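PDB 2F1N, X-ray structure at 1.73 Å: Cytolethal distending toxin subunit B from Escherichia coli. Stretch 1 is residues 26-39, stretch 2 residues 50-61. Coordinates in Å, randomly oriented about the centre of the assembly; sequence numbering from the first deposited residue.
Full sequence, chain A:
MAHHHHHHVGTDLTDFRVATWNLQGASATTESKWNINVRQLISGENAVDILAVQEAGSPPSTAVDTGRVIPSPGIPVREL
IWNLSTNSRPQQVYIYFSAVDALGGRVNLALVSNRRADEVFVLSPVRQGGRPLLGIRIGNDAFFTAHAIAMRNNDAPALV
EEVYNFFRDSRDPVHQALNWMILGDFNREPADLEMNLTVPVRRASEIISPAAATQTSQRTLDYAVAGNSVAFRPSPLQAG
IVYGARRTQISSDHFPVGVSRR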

# COMPACT_ATOMS: atom_id res chain seq x y z
N ALA A 26 13.20 3.09 -10.34
CA ALA A 26 13.12 3.96 -11.50
C ALA A 26 12.70 3.04 -12.61
O ALA A 26 13.10 1.87 -12.62
CB ALA A 26 14.50 4.53 -11.82
N SER A 27 11.91 3.56 -13.55
CA SER A 27 11.30 2.69 -14.58
C SER A 27 12.30 1.88 -15.41
O SER A 27 12.01 0.77 -15.83
CB SER A 27 10.31 3.47 -15.46
OG SER A 27 10.73 4.81 -15.66
N ALA A 28 13.50 2.41 -15.62
CA ALA A 28 14.48 1.69 -16.41
C ALA A 28 15.29 0.58 -15.72
O ALA A 28 15.90 -0.28 -16.37
CB ALA A 28 15.39 2.69 -17.07
N THR A 29 15.25 0.51 -14.40
CA THR A 29 16.18 -0.42 -13.75
C THR A 29 15.63 -1.21 -12.55
O THR A 29 16.41 -1.61 -11.66
CB THR A 29 17.41 0.35 -13.33
OG1 THR A 29 18.30 -0.52 -12.64
CG2 THR A 29 17.03 1.42 -12.33
N THR A 30 14.33 -1.47 -12.54
CA THR A 30 13.72 -2.15 -11.38
C THR A 30 13.64 -3.66 -11.46
O THR A 30 12.97 -4.25 -10.61
CB THR A 30 12.24 -1.72 -11.14
OG1 THR A 30 11.79 -0.90 -12.22
CG2 THR A 30 12.12 -0.85 -9.93
N GLU A 31 14.26 -4.31 -12.47
CA GLU A 31 14.05 -5.74 -12.63
C GLU A 31 14.46 -6.57 -11.40
O GLU A 31 13.71 -7.47 -10.99
CB GLU A 31 14.72 -6.30 -13.91
CG GLU A 31 14.00 -5.81 -15.18
CD GLU A 31 14.93 -5.53 -16.38
OE1 GLU A 31 15.62 -6.49 -16.85
OE2 GLU A 31 14.95 -4.35 -16.86
N SER A 32 15.61 -6.28 -10.80
CA SER A 32 16.04 -7.04 -9.62
C SER A 32 15.17 -6.79 -8.41
O SER A 32 14.80 -7.71 -7.71
CB SER A 32 17.51 -6.81 -9.27
OG SER A 32 18.33 -7.43 -10.26
N LYS A 33 14.83 -5.52 -8.18
CA LYS A 33 13.99 -5.20 -7.05
C LYS A 33 12.66 -5.92 -7.15
O LYS A 33 12.15 -6.37 -6.12
CB LYS A 33 13.79 -3.71 -6.90
CG LYS A 33 15.03 -3.05 -6.28
CD LYS A 33 14.97 -1.54 -6.43
CE LYS A 33 16.19 -0.92 -5.71
NZ LYS A 33 16.15 0.56 -5.63
N TRP A 34 12.10 -6.04 -8.36
CA TRP A 34 10.89 -6.87 -8.51
C TRP A 34 11.16 -8.37 -8.52
O TRP A 34 10.60 -9.08 -7.70
CB TRP A 34 10.11 -6.48 -9.76
CG TRP A 34 9.26 -5.26 -9.52
CD1 TRP A 34 9.61 -3.93 -9.74
CD2 TRP A 34 7.90 -5.25 -9.06
NE1 TRP A 34 8.56 -3.12 -9.40
CE2 TRP A 34 7.49 -3.89 -9.00
CE3 TRP A 34 7.01 -6.26 -8.65
CZ2 TRP A 34 6.22 -3.50 -8.57
CZ3 TRP A 34 5.71 -5.88 -8.28
CH2 TRP A 34 5.34 -4.51 -8.22
N ASN A 35 12.05 -8.84 -9.42
CA ASN A 35 12.20 -10.30 -9.62
C ASN A 35 12.85 -11.02 -8.46
O ASN A 35 12.57 -12.20 -8.24
CB ASN A 35 12.94 -10.69 -10.93
CG ASN A 35 12.76 -12.20 -11.31
OD1 ASN A 35 11.65 -12.78 -11.25
ND2 ASN A 35 13.87 -12.85 -11.70
N ILE A 36 13.67 -10.28 -7.70
CA ILE A 36 14.24 -10.84 -6.47
C ILE A 36 13.55 -10.37 -5.19
O ILE A 36 12.98 -11.18 -4.49
CB ILE A 36 15.78 -10.59 -6.40
CG1 ILE A 36 16.42 -10.95 -7.73
CG2 ILE A 36 16.40 -11.37 -5.22
CD1 ILE A 36 16.40 -12.42 -8.03
N ASN A 37 13.57 -9.07 -4.92
CA ASN A 37 13.16 -8.57 -3.60
C ASN A 37 11.65 -8.58 -3.39
O ASN A 37 11.19 -9.10 -2.39
CB ASN A 37 13.74 -7.20 -3.32
CG ASN A 37 15.26 -7.19 -3.51
OD1 ASN A 37 15.99 -7.95 -2.84
ND2 ASN A 37 15.74 -6.37 -4.41
N VAL A 38 10.88 -8.05 -4.32
CA VAL A 38 9.42 -8.19 -4.16
C VAL A 38 8.96 -9.65 -4.18
O VAL A 38 8.10 -10.05 -3.38
CB VAL A 38 8.66 -7.38 -5.28
CG1 VAL A 38 7.19 -7.78 -5.26
CG2 VAL A 38 8.82 -5.83 -5.10
N ARG A 39 9.55 -10.44 -5.07
CA ARG A 39 9.24 -11.87 -5.14
C ARG A 39 9.40 -12.58 -3.79
O ARG A 39 8.55 -13.35 -3.38
CB ARG A 39 10.13 -12.53 -6.16
CG ARG A 39 9.85 -14.02 -6.25
CD ARG A 39 10.86 -14.75 -7.08
NE ARG A 39 10.64 -14.57 -8.50
CZ ARG A 39 9.87 -15.38 -9.25
NH1 ARG A 39 9.23 -16.38 -8.69
NH2 ARG A 39 9.75 -15.17 -10.56
N ILE A 50 -0.72 -9.15 0.73
CA ILE A 50 -0.84 -7.88 0.00
C ILE A 50 0.43 -7.09 0.28
O ILE A 50 0.83 -6.94 1.44
CB ILE A 50 -2.09 -7.12 0.43
CG1 ILE A 50 -3.33 -7.88 -0.09
CG2 ILE A 50 -2.12 -5.71 -0.23
CD1 ILE A 50 -4.56 -7.61 0.60
N LEU A 51 1.08 -6.63 -0.78
CA LEU A 51 2.18 -5.70 -0.65
C LEU A 51 1.85 -4.36 -1.36
O LEU A 51 1.55 -4.33 -2.57
CB LEU A 51 3.48 -6.30 -1.27
CG LEU A 51 4.71 -5.38 -1.31
CD1 LEU A 51 5.20 -5.03 0.13
CD2 LEU A 51 5.80 -6.01 -2.18
N ALA A 52 1.98 -3.26 -0.61
CA ALA A 52 1.86 -1.93 -1.17
C ALA A 52 3.27 -1.47 -1.52
O ALA A 52 4.20 -1.60 -0.72
CB ALA A 52 1.21 -0.95 -0.17
N VAL A 53 3.40 -0.92 -2.71
CA VAL A 53 4.72 -0.47 -3.20
C VAL A 53 4.67 1.01 -3.60
O VAL A 53 3.68 1.47 -4.25
CB VAL A 53 5.16 -1.32 -4.43
CG1 VAL A 53 6.65 -0.97 -4.87
CG2 VAL A 53 5.02 -2.83 -4.15
N GLN A 54 5.73 1.76 -3.22
CA GLN A 54 5.91 3.15 -3.68
C GLN A 54 7.25 3.27 -4.45
O GLN A 54 8.10 2.39 -4.31
CB GLN A 54 5.88 4.16 -2.51
CG GLN A 54 4.57 3.96 -1.63
CD GLN A 54 4.79 2.87 -0.60
OE1 GLN A 54 5.90 2.73 -0.05
NE2 GLN A 54 3.75 2.02 -0.38
N GLU A 55 7.37 4.31 -5.27
CA GLU A 55 8.53 4.47 -6.22
C GLU A 55 8.76 3.13 -6.92
O GLU A 55 9.88 2.59 -6.94
CB GLU A 55 9.77 4.95 -5.46
CG GLU A 55 9.48 6.27 -4.74
CD GLU A 55 10.71 6.93 -4.12
OE1 GLU A 55 11.85 6.77 -4.65
OE2 GLU A 55 10.47 7.68 -3.16
N ALA A 56 7.69 2.61 -7.53
CA ALA A 56 7.67 1.21 -7.96
C ALA A 56 8.44 0.95 -9.27
O ALA A 56 8.68 -0.21 -9.62
CB ALA A 56 6.20 0.69 -8.09
N GLY A 57 8.86 2.00 -9.97
CA GLY A 57 9.56 1.72 -11.23
C GLY A 57 8.59 1.17 -12.28
O GLY A 57 7.56 1.76 -12.55
N SER A 58 8.97 0.06 -12.87
CA SER A 58 8.21 -0.61 -13.91
C SER A 58 7.93 -2.00 -13.34
O SER A 58 8.74 -2.53 -12.57
CB SER A 58 9.08 -0.72 -15.18
OG SER A 58 9.10 0.56 -15.87
N PRO A 59 6.80 -2.60 -13.69
CA PRO A 59 6.50 -3.96 -13.20
C PRO A 59 7.47 -4.99 -13.82
O PRO A 59 8.19 -4.64 -14.79
CB PRO A 59 5.06 -4.21 -13.67
CG PRO A 59 4.86 -3.28 -14.84
CD PRO A 59 5.75 -2.08 -14.58
N PRO A 60 7.48 -6.21 -13.29
CA PRO A 60 8.34 -7.28 -13.81
C PRO A 60 8.05 -7.44 -15.30
O PRO A 60 6.89 -7.39 -15.71
CB PRO A 60 7.84 -8.52 -13.05
CG PRO A 60 7.17 -7.99 -11.80
CD PRO A 60 6.61 -6.69 -12.20
N SER A 61 9.11 -7.62 -16.09
CA SER A 61 8.96 -7.81 -17.53
C SER A 61 8.12 -9.01 -17.92
O SER A 61 7.56 -9.02 -19.02
CB SER A 61 10.35 -7.90 -18.23
OG SER A 61 11.05 -9.02 -17.71

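The two stretches meet along a line that begins where the turn from Ala26 to Thr29 lies against Gly57 and ends where the helix that starts at Glu31 faces the strand carrying Leu51, burying 551 Å² in all. Along this line the backbones draw apart: the CA atoms of Ser27 and Gly57 are 3.9 Å apart, those of Trp34 and Pro60 5.9 Å, and those of Val38 and Leu51 8.4 Å. The widening gap is filled by side chains.

At the narrow end the fit depends on the absence of a side chain. Gly57 CA packs 3.7 Å from Ala26 C and 3.6 Å from Thr30 OG1, and a CB atom at this position would lie 2.3 Å from Thr30 OG1, a clash. The positive phi of Gly57 also favours glycine. Into the space so left Thr30 directs its side chain. Its hydroxyl donates to Ala26 O (OG1 to O, 3.1 Å) and accepts from the backbone of Ser58 (Thr30 OG1 to Ser58 N, 3.0 Å) in a nearly straight bond, so a single small polar group ties Thr30 back to Ala26, at the start of the turn, and across to the other stretch. Its methyl, CG2, rests 3.5 Å from Ala56 O. Ser58 adds a second link beside it, its OG donating to Ser27 O at 2.9 Å; the short side chain, in the m rotamer, reaches the turn's carbonyl while its CB lies 4.0 Å from Thr30 OG1.

The largest bump is Trp34, which has more of its surface covered by the other stretch than any other residue here. Its CA-to-CB bond points toward stretch 2, and the indole enters a hollow lined by Val53, Ala56, Ser58, Pro59 and Pro60. At the ring edge, NE1 donates to Ala56 O at 2.9 Å with an angle of 175°, which satisfies the one polar atom of an otherwise apolar side chain in a buried site. Over one face lies Pro60, whose CD is 3.6 Å from Trp34 CE3 and 4.0 Å from the centroid of the six-membered ring, a CH-pi contact for which the flat indole and the compact pyrrolidine are well matched. The small Ala56 leaves room for the benzo side of the ring, its CB 4.2 Å from Trp34 CZ2, and Val53 CG2 meets Trp34 CH2 at 4.4 Å.

One turn further along the helix, Val38 and Leu51 bridge the widest part of the gap. Both point toward the opposing stretch, and Val38 CG1 meets Leu51 CD2 at 3.8 Å, closing the buried apolar end of the contact with branched aliphatic groups.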